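PDB 5MUL: neuraminidase from Bacteroides thetaiotaomicron, which probably hydrolyses glycosidic bonds as a beta-propeller glycoside hydrolase, perhaps a rhamnosidase, and binds glucuronic acid in its pocket. Local coordinates for residues 199-204 / 390-395; 94-99 / 146-151; 187-192 / 249-254. All blocks are in the same frame, centred on the assembly; numbering follows the deposited sequence. Where two conformers were deposited one is given.

Interaction 1: residues 199-204 / 390-395; sequences QLYVDE and LWKKQR. With BDP (beta-D-glucopyranuronic acid), chain B.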
# COMPACT_ATOMS: atom_id res chain seq x y z
N GLN A 199 5.21 -0.78 5.24
CA GLN A 199 4.16 -0.10 4.50
C GLN A 199 4.05 1.31 5.04
O GLN A 199 4.40 1.57 6.21
CB GLN A 199 2.81 -0.81 4.65
CG GLN A 199 2.37 -1.16 6.08
CD GLN A 199 2.84 -2.49 6.64
OE1 GLN A 199 2.87 -2.66 7.90
NE2 GLN A 199 3.16 -3.42 5.80
N LEU A 200 3.59 2.23 4.21
CA LEU A 200 3.51 3.65 4.56
C LEU A 200 2.19 4.26 4.14
O LEU A 200 1.43 3.69 3.32
CB LEU A 200 4.65 4.47 3.95
CG LEU A 200 6.08 4.13 4.37
CD1 LEU A 200 6.70 3.08 3.44
CD2 LEU A 200 6.94 5.37 4.36
N TYR A 201 1.88 5.40 4.72
CA TYR A 201 0.69 6.18 4.34
C TYR A 201 0.95 7.61 4.68
O TYR A 201 1.47 7.88 5.77
CB TYR A 201 -0.49 5.70 5.14
CG TYR A 201 -1.81 6.28 4.72
CD1 TYR A 201 -2.45 5.80 3.59
CD2 TYR A 201 -2.43 7.28 5.46
CE1 TYR A 201 -3.69 6.28 3.19
CE2 TYR A 201 -3.68 7.80 5.06
CZ TYR A 201 -4.26 7.28 3.93
OH TYR A 201 -5.53 7.72 3.52
N VAL A 202 0.63 8.54 3.79
CA VAL A 202 0.72 9.96 4.06
C VAL A 202 -0.72 10.44 4.34
O VAL A 202 -1.63 10.28 3.50
CB VAL A 202 1.39 10.75 2.94
CG1 VAL A 202 1.43 12.24 3.28
CG2 VAL A 202 2.77 10.18 2.68
N ASP A 203 -0.96 10.97 5.54
CA ASP A 203 -2.29 11.33 5.97
C ASP A 203 -2.71 12.67 5.40
O ASP A 203 -1.96 13.34 4.69
CB ASP A 203 -2.45 11.17 7.49
CG ASP A 203 -1.78 12.23 8.31
OD1 ASP A 203 -1.41 13.31 7.79
OD2 ASP A 203 -1.61 11.95 9.53
N GLU A 204 -3.94 13.06 5.73
CA GLU A 204 -4.53 14.25 5.18
C GLU A 204 -3.89 15.52 5.72
O GLU A 204 -4.09 16.61 5.16
CB GLU A 204 -6.07 14.18 5.40
CG GLU A 204 -6.70 12.99 4.62
CD GLU A 204 -8.08 12.49 5.07
OE1 GLU A 204 -8.89 13.37 5.43
OE2 GLU A 204 -8.39 11.24 5.04
N LEU A 390 -8.47 9.23 -3.90
CA LEU A 390 -9.90 9.40 -4.02
C LEU A 390 -10.58 9.32 -2.65
O LEU A 390 -11.51 10.11 -2.37
CB LEU A 390 -10.48 8.39 -5.00
CG LEU A 390 -11.98 8.58 -5.25
CD1 LEU A 390 -12.33 9.89 -5.93
CD2 LEU A 390 -12.49 7.39 -6.05
N TRP A 391 -10.16 8.40 -1.79
CA TRP A 391 -10.72 8.32 -0.44
C TRP A 391 -10.40 9.57 0.37
O TRP A 391 -11.29 10.19 0.98
CB TRP A 391 -10.21 7.10 0.33
CG TRP A 391 -10.84 7.03 1.68
CD1 TRP A 391 -10.27 7.41 2.87
CD2 TRP A 391 -12.20 6.68 1.97
NE1 TRP A 391 -11.19 7.25 3.88
CE2 TRP A 391 -12.38 6.85 3.36
CE3 TRP A 391 -13.28 6.26 1.18
CZ2 TRP A 391 -13.58 6.53 3.97
CZ3 TRP A 391 -14.47 5.94 1.79
CH2 TRP A 391 -14.62 6.11 3.17
N LYS A 392 -9.15 10.01 0.32
CA LYS A 392 -8.81 11.21 1.10
C LYS A 392 -9.57 12.45 0.66
O LYS A 392 -9.96 13.27 1.49
CB LYS A 392 -7.35 11.55 0.95
CG LYS A 392 -6.43 10.56 1.57
CD LYS A 392 -5.04 10.98 1.12
CE LYS A 392 -4.01 10.01 1.50
NZ LYS A 392 -2.68 10.56 1.05
N LYS A 393 -9.72 12.63 -0.65
CA LYS A 393 -10.29 13.86 -1.20
C LYS A 393 -11.79 13.84 -1.27
O LYS A 393 -12.41 14.90 -1.08
CB LYS A 393 -9.73 14.16 -2.60
CG LYS A 393 -8.25 14.49 -2.64
CD LYS A 393 -7.86 15.70 -1.80
CE LYS A 393 -6.39 16.07 -2.02
NZ LYS A 393 -6.08 17.43 -1.49
N GLN A 394 -12.40 12.68 -1.54
CA GLN A 394 -13.86 12.61 -1.81
C GLN A 394 -14.61 11.58 -0.97
O GLN A 394 -15.84 11.44 -1.09
CB GLN A 394 -14.08 12.32 -3.30
CG GLN A 394 -13.43 13.33 -4.24
CD GLN A 394 -13.92 13.28 -5.68
OE1 GLN A 394 -15.06 12.95 -5.95
NE2 GLN A 394 -13.04 13.62 -6.61
N ARG A 395 -13.91 10.83 -0.10
CA ARG A 395 -14.53 9.75 0.65
C ARG A 395 -15.32 8.81 -0.24
O ARG A 395 -16.41 8.38 0.10
CB ARG A 395 -15.42 10.30 1.81
CG ARG A 395 -14.62 11.08 2.84
CD ARG A 395 -13.73 10.18 3.67
NE ARG A 395 -13.16 10.95 4.76
CZ ARG A 395 -11.95 11.51 4.77
NH1 ARG A 395 -11.55 12.23 5.82
NH2 ARG A 395 -11.10 11.33 3.77
C1 BDP B . -0.76 15.26 1.28
C2 BDP B . -2.07 14.50 1.24
C3 BDP B . -2.51 14.36 -0.21
C4 BDP B . -2.48 15.72 -0.92
C5 BDP B . -1.12 16.37 -0.80
C6 BDP B . -1.06 17.70 -1.49
O2 BDP B . -1.95 13.18 1.81
O3 BDP B . -3.80 13.75 -0.27
O4 BDP B . -2.79 15.54 -2.30
O5 BDP B . -0.88 16.53 0.59
O6A BDP B . -1.58 18.69 -0.92
O1 BDP B . -0.41 15.51 2.64
O6B BDP B . -0.49 17.78 -2.60
O HOH W 1 -0.77 7.78 1.26
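Strand 199-202 leads into a loop facing helix 390-394, the backbones coming nearest at Glu204 and Lys392, whose CA atoms are 6.6 Å apart. Lys392 spans the gap with an extended chain, CG anti to its carbonyl carbon (chi1 -68°). Lys392 NZ donates to Val202 O at 2.7 Å, tilted 22° from the carbonyl plane. On the way, Lys392 CE passes Tyr201 OH at 3.4 Å, the two side chains running antiparallel alongside one another.

In this beta-propeller, strand 195-202 is an edge strand of a four-stranded antiparallel blade, and helix 388-394 lies against its end, with the sugar beside the Lys392 tip. Lys392 NZ also donates to O2 of the glucuronic acid at 2.8 Å and forms a salt bridge with Glu389, which also hydrogen-bonds the sugar. That same O2 donates to Asp203 O at 2.9 Å, so lysine and loop backbone share one hydroxyl.

Farther out, Glu204 and Arg395 approach from opposite directions, their planes 52° apart. Arg395 NH1 donates to the syn lone pair of Glu204 OE1 at 2.9 Å, the strong half of a salt bridge; Arg395 NH2 to Glu204 OE2 is weak. Bonds from Arg395 NH2 to Trp391 O and NE to Glu339 probably help fix the guanidinium's rotation.

Interaction 2: residues 94-99 / 146-151; sequences SIMVDG and FYPLTD. With BDP (beta-D-glucopyranuronic acid), chain B.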
# COMPACT_ATOMS: atom_id res chain seq x y z
N SER A 94 4.10 1.34 -9.91
CA SER A 94 3.59 2.40 -9.01
C SER A 94 3.53 3.69 -9.81
O SER A 94 4.47 4.05 -10.51
CB SER A 94 4.48 2.63 -7.74
OG SER A 94 3.95 3.62 -6.82
N ILE A 95 2.42 4.41 -9.64
CA ILE A 95 2.20 5.70 -10.26
C ILE A 95 1.69 6.72 -9.25
O ILE A 95 1.06 6.34 -8.24
CB ILE A 95 1.23 5.61 -11.47
CG1 ILE A 95 -0.23 5.43 -11.04
CG2 ILE A 95 1.66 4.52 -12.43
CD1 ILE A 95 -1.26 5.37 -12.16
N MET A 96 1.95 8.00 -9.53
CA MET A 96 1.41 9.08 -8.70
C MET A 96 1.44 10.34 -9.54
O MET A 96 2.31 10.51 -10.39
CB MET A 96 2.23 9.29 -7.43
CG MET A 96 1.65 10.24 -6.41
SD MET A 96 -0.03 9.89 -5.87
CE MET A 96 0.04 8.21 -5.40
N VAL A 97 0.52 11.24 -9.28
CA VAL A 97 0.48 12.52 -9.97
C VAL A 97 0.95 13.59 -9.00
O VAL A 97 0.52 13.57 -7.85
CB VAL A 97 -0.94 12.83 -10.49
CG1 VAL A 97 -0.97 14.16 -11.22
CG2 VAL A 97 -1.47 11.72 -11.38
N ASP A 98 1.82 14.48 -9.46
CA ASP A 98 2.31 15.60 -8.64
C ASP A 98 1.38 16.82 -8.68
O ASP A 98 0.36 16.80 -9.38
CB ASP A 98 3.77 15.94 -8.98
CG ASP A 98 3.96 16.58 -10.33
OD1 ASP A 98 3.03 17.22 -10.85
OD2 ASP A 98 5.08 16.48 -10.84
N GLY A 99 1.74 17.89 -7.98
CA GLY A 99 0.87 19.06 -7.88
C GLY A 99 0.72 19.85 -9.16
O GLY A 99 -0.16 20.72 -9.25
N PHE A 146 5.27 5.33 -4.69
CA PHE A 146 5.09 6.76 -4.54
C PHE A 146 4.02 7.11 -3.53
O PHE A 146 3.05 6.38 -3.38
CB PHE A 146 4.65 7.41 -5.84
CG PHE A 146 5.68 7.37 -6.95
CD1 PHE A 146 6.70 8.30 -7.03
CD2 PHE A 146 5.59 6.42 -7.96
CE1 PHE A 146 7.61 8.29 -8.06
CE2 PHE A 146 6.51 6.40 -8.99
CZ PHE A 146 7.52 7.34 -9.04
N TYR A 147 4.16 8.27 -2.93
CA TYR A 147 3.15 8.84 -2.04
C TYR A 147 3.10 10.32 -2.30
O TYR A 147 4.13 10.93 -2.58
CB TYR A 147 3.50 8.61 -0.56
CG TYR A 147 3.78 7.17 -0.24
CD1 TYR A 147 5.05 6.62 -0.44
CD2 TYR A 147 2.77 6.32 0.19
CE1 TYR A 147 5.27 5.27 -0.19
CE2 TYR A 147 3.01 5.00 0.43
CZ TYR A 147 4.25 4.50 0.24
OH TYR A 147 4.47 3.14 0.50
N PRO A 148 1.94 10.96 -2.14
CA PRO A 148 1.88 12.42 -2.20
C PRO A 148 2.37 13.05 -0.90
O PRO A 148 2.32 12.40 0.15
CB PRO A 148 0.39 12.66 -2.32
CG PRO A 148 -0.20 11.59 -1.47
CD PRO A 148 0.64 10.38 -1.77
N LEU A 149 2.88 14.27 -0.96
CA LEU A 149 3.21 15.06 0.21
C LEU A 149 2.48 16.39 0.08
O LEU A 149 1.97 16.72 -0.99
CB LEU A 149 4.72 15.30 0.30
CG LEU A 149 5.61 14.06 0.50
CD1 LEU A 149 7.08 14.46 0.42
CD2 LEU A 149 5.32 13.36 1.82
N THR A 150 2.54 17.19 1.12
CA THR A 150 1.88 18.48 1.11
C THR A 150 2.34 19.35 -0.03
O THR A 150 3.52 19.31 -0.44
CB THR A 150 2.18 19.24 2.40
OG1 THR A 150 3.60 19.35 2.57
CG2 THR A 150 1.53 18.54 3.56
N ASP A 151 1.40 20.12 -0.56
CA ASP A 151 1.67 21.15 -1.58
C ASP A 151 2.26 20.63 -2.88
O ASP A 151 3.01 21.33 -3.56
CB ASP A 151 2.53 22.30 -0.99
CG ASP A 151 1.79 23.10 0.08
OD1 ASP A 151 0.55 23.09 0.11
OD2 ASP A 151 2.48 23.70 0.91
C1 BDP B . -0.76 15.26 1.28
C2 BDP B . -2.07 14.50 1.24
C3 BDP B . -2.51 14.36 -0.21
C4 BDP B . -2.48 15.72 -0.92
C5 BDP B . -1.12 16.37 -0.80
C6 BDP B . -1.06 17.70 -1.49
O2 BDP B . -1.95 13.18 1.81
O3 BDP B . -3.80 13.75 -0.27
O4 BDP B . -2.79 15.54 -2.30
O5 BDP B . -0.88 16.53 0.59
O6A BDP B . -1.58 18.69 -0.92
O1 BDP B . -0.41 15.51 2.64
O6B BDP B . -0.49 17.78 -2.60
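Strands 94-97 and 146-148 run nearly in the same direction, 22° apart, yet no backbone-to-backbone hydrogen bond joins them; the segment axes approach to 6.6 Å, and a serine side chain takes the place of a carbonyl. Ser94 OG accepts from Phe146 N at 3.0 Å with a fairly straight N-H...O angle of 157°. The hydroxyl reaches this point because OG is anti to the backbone N (chi1 -177°), but the bond is described for one of two modelled conformers of Ser94, so it may not always be present. Ser94 OG also lies at the edge of the Phe146 ring, 3.4 Å from CD2.

Next along the strands, Met96 CB packs on Phe146 CB at 3.5 Å. A bend about CB-CG (chi2) brings Met96 SD to 4.2 Å from Pro148 CD; a second bend, at chi3, turns only CE.

The two strands are edge strands of neighbouring beta-propeller blades, each hydrogen-bonded within its own antiparallel sheet: Met96 pairs with His104, and Tyr147 with Leu155. Side chains dominate here, while Gly99 and Gly152 make a backbone bond farther on.

Beyond the packed region, residues 148-151 pass along the bound glucuronic acid. Pro148 CG lies 3.8 Å from its C3, and Leu149 O approaches C5 at 3.1 Å. Asp151 N gives a weak bond to carboxylate oxygen O6A at 3.3 Å, beside Gly152, whose N also donates to the sugar.

Interaction 3: residues 187-192 / 249-254; sequences LIDGED and PITASN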
# COMPACT_ATOMS: atom_id res chain seq x y z
N LEU A 187 16.91 4.16 7.36
CA LEU A 187 15.80 4.54 8.23
C LEU A 187 15.49 3.37 9.15
O LEU A 187 15.42 3.54 10.37
CB LEU A 187 14.58 4.95 7.38
CG LEU A 187 13.31 5.35 8.14
CD1 LEU A 187 13.52 6.42 9.20
CD2 LEU A 187 12.26 5.83 7.13
N ILE A 188 15.27 2.18 8.60
CA ILE A 188 15.09 0.95 9.36
C ILE A 188 16.36 0.11 9.16
O ILE A 188 16.72 -0.19 8.04
CB ILE A 188 13.86 0.13 8.90
CG1 ILE A 188 12.55 0.93 9.01
CG2 ILE A 188 13.71 -1.15 9.76
CD1 ILE A 188 11.40 0.30 8.29
N ASP A 189 17.02 -0.24 10.26
CA ASP A 189 18.30 -0.96 10.22
C ASP A 189 18.14 -2.31 10.93
O ASP A 189 17.95 -2.38 12.13
CB ASP A 189 19.37 -0.07 10.89
CG ASP A 189 20.76 -0.68 10.88
OD1 ASP A 189 20.91 -1.81 10.38
OD2 ASP A 189 21.68 0.01 11.36
N GLY A 190 18.24 -3.39 10.15
CA GLY A 190 18.17 -4.74 10.69
C GLY A 190 19.52 -5.31 11.10
O GLY A 190 19.63 -6.52 11.31
N GLU A 191 20.54 -4.45 11.16
CA GLU A 191 21.86 -4.72 11.80
C GLU A 191 22.48 -6.08 11.46
O GLU A 191 23.02 -6.74 12.35
CB GLU A 191 21.75 -4.62 13.30
CG GLU A 191 21.18 -3.32 13.82
CD GLU A 191 20.89 -3.45 15.29
OE1 GLU A 191 19.89 -4.13 15.62
OE2 GLU A 191 21.67 -2.91 16.09
N ASP A 192 22.34 -6.50 10.22
CA ASP A 192 22.81 -7.84 9.80
C ASP A 192 22.07 -9.07 10.41
O ASP A 192 22.36 -10.19 9.99
CB ASP A 192 24.31 -7.96 10.08
N PRO A 249 19.52 5.29 13.00
CA PRO A 249 18.42 4.53 12.40
C PRO A 249 17.58 3.80 13.42
O PRO A 249 17.94 3.72 14.62
CB PRO A 249 19.17 3.55 11.50
CG PRO A 249 20.39 3.25 12.29
CD PRO A 249 20.80 4.55 12.92
N ILE A 250 16.43 3.28 13.00
CA ILE A 250 15.54 2.56 13.86
C ILE A 250 15.90 1.08 13.75
O ILE A 250 15.85 0.45 12.67
CB ILE A 250 14.04 2.80 13.51
CG1 ILE A 250 13.73 4.29 13.39
CG2 ILE A 250 13.19 2.08 14.54
CD1 ILE A 250 12.32 4.61 12.92
N THR A 251 16.27 0.49 14.89
CA THR A 251 16.62 -0.92 14.99
C THR A 251 15.60 -1.65 15.83
O THR A 251 14.67 -1.07 16.37
CB THR A 251 18.01 -1.10 15.65
OG1 THR A 251 17.86 -0.72 17.02
CG2 THR A 251 19.07 -0.26 15.01
N ALA A 252 15.78 -2.97 15.97
CA ALA A 252 14.90 -3.73 16.81
C ALA A 252 14.94 -3.29 18.29
O ALA A 252 13.95 -3.44 19.01
CB ALA A 252 15.19 -5.22 16.69
N SER A 253 16.07 -2.73 18.73
CA SER A 253 16.21 -2.26 20.12
C SER A 253 15.42 -0.99 20.42
O SER A 253 14.75 -0.89 21.45
CB SER A 253 17.69 -2.06 20.45
OG SER A 253 18.38 -3.28 20.22
N ASN A 254 15.49 -0.00 19.51
CA ASN A 254 14.87 1.32 19.77
C ASN A 254 13.49 1.53 19.14
O ASN A 254 12.86 2.52 19.41
CB ASN A 254 15.81 2.52 19.45
CG ASN A 254 16.13 2.67 17.97
OD1 ASN A 254 16.08 1.70 17.24
ND2 ASN A 254 16.44 3.89 17.51
O HOH W 2 17.61 -4.36 14.15
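The Asp189 side chain lies alongside the Pro249 ring, pointing the same way, with Asp189 OD2 3.6 Å from Pro249 CG. The other oxygen, OD1, is met from above the carboxylate plane, 42° out of it, by Glu191 N, which closes an Asx turn. A second flat group, the Asn254 amide, receives Thr251 N in its carbonyl plane at OD1, while Thr251 OG1 donates to the same oxygen from above that plane.

Both segments are loops at the periphery of the beta-propeller. Residues 187-192 connect strand 179-184 of one blade to strand 195-202 of the next, and residues 249-254 precede strand 256-259, the outermost strand of that second blade. A single beta bridge of parallel type joins them at Ile188 and Ile250: Ile250 N donates to Leu187 O at 2.8 Å, and Asp189 N to Ile250 O at the same length and almost straight. Next to the bridge, Leu187 CD1 and Ile250 CD1 make a looser apolar contact, and Ile188 and Ile250 both pack on Trp212 of the same blade.

Asp189 reaches its place with CG anti to the backbone N (chi1 -178°). With an alanine here, Glu191 N would probably be left without its acceptor, the turn would be freer to move, and Pro249 CG would lose its contact with the carboxylate.

Glu191 crosses Thr251 at about a right angle, Glu191 OE1 resting 3.6 Å from Thr251 CB. A water completes the junction, donating to Asp189 O and Glu191 OE1 and accepting from Ala252 N at 2.9 Å.

How the interactions relate
Taken together, the three contacts illustrate how a propeller varies its chemistry with radius. Interaction 1 is buried and rich in charge, and interaction 2 is partly buried and largely apolar; their centres are 11 Å apart, they touch where Val202 and Lys392 meet Pro148, and both line the glucuronic acid from different elements. Interaction 3 lies at the edge, its centre about 27 Å from either of the others, away from the sugar. Yet 187-192 runs toward the strand that interaction 1 uses, so one blade serves both. Backbone bonding between segments dominates only at the periphery; nearer the sugar, bonds between the segments involve a side chain on at least one side.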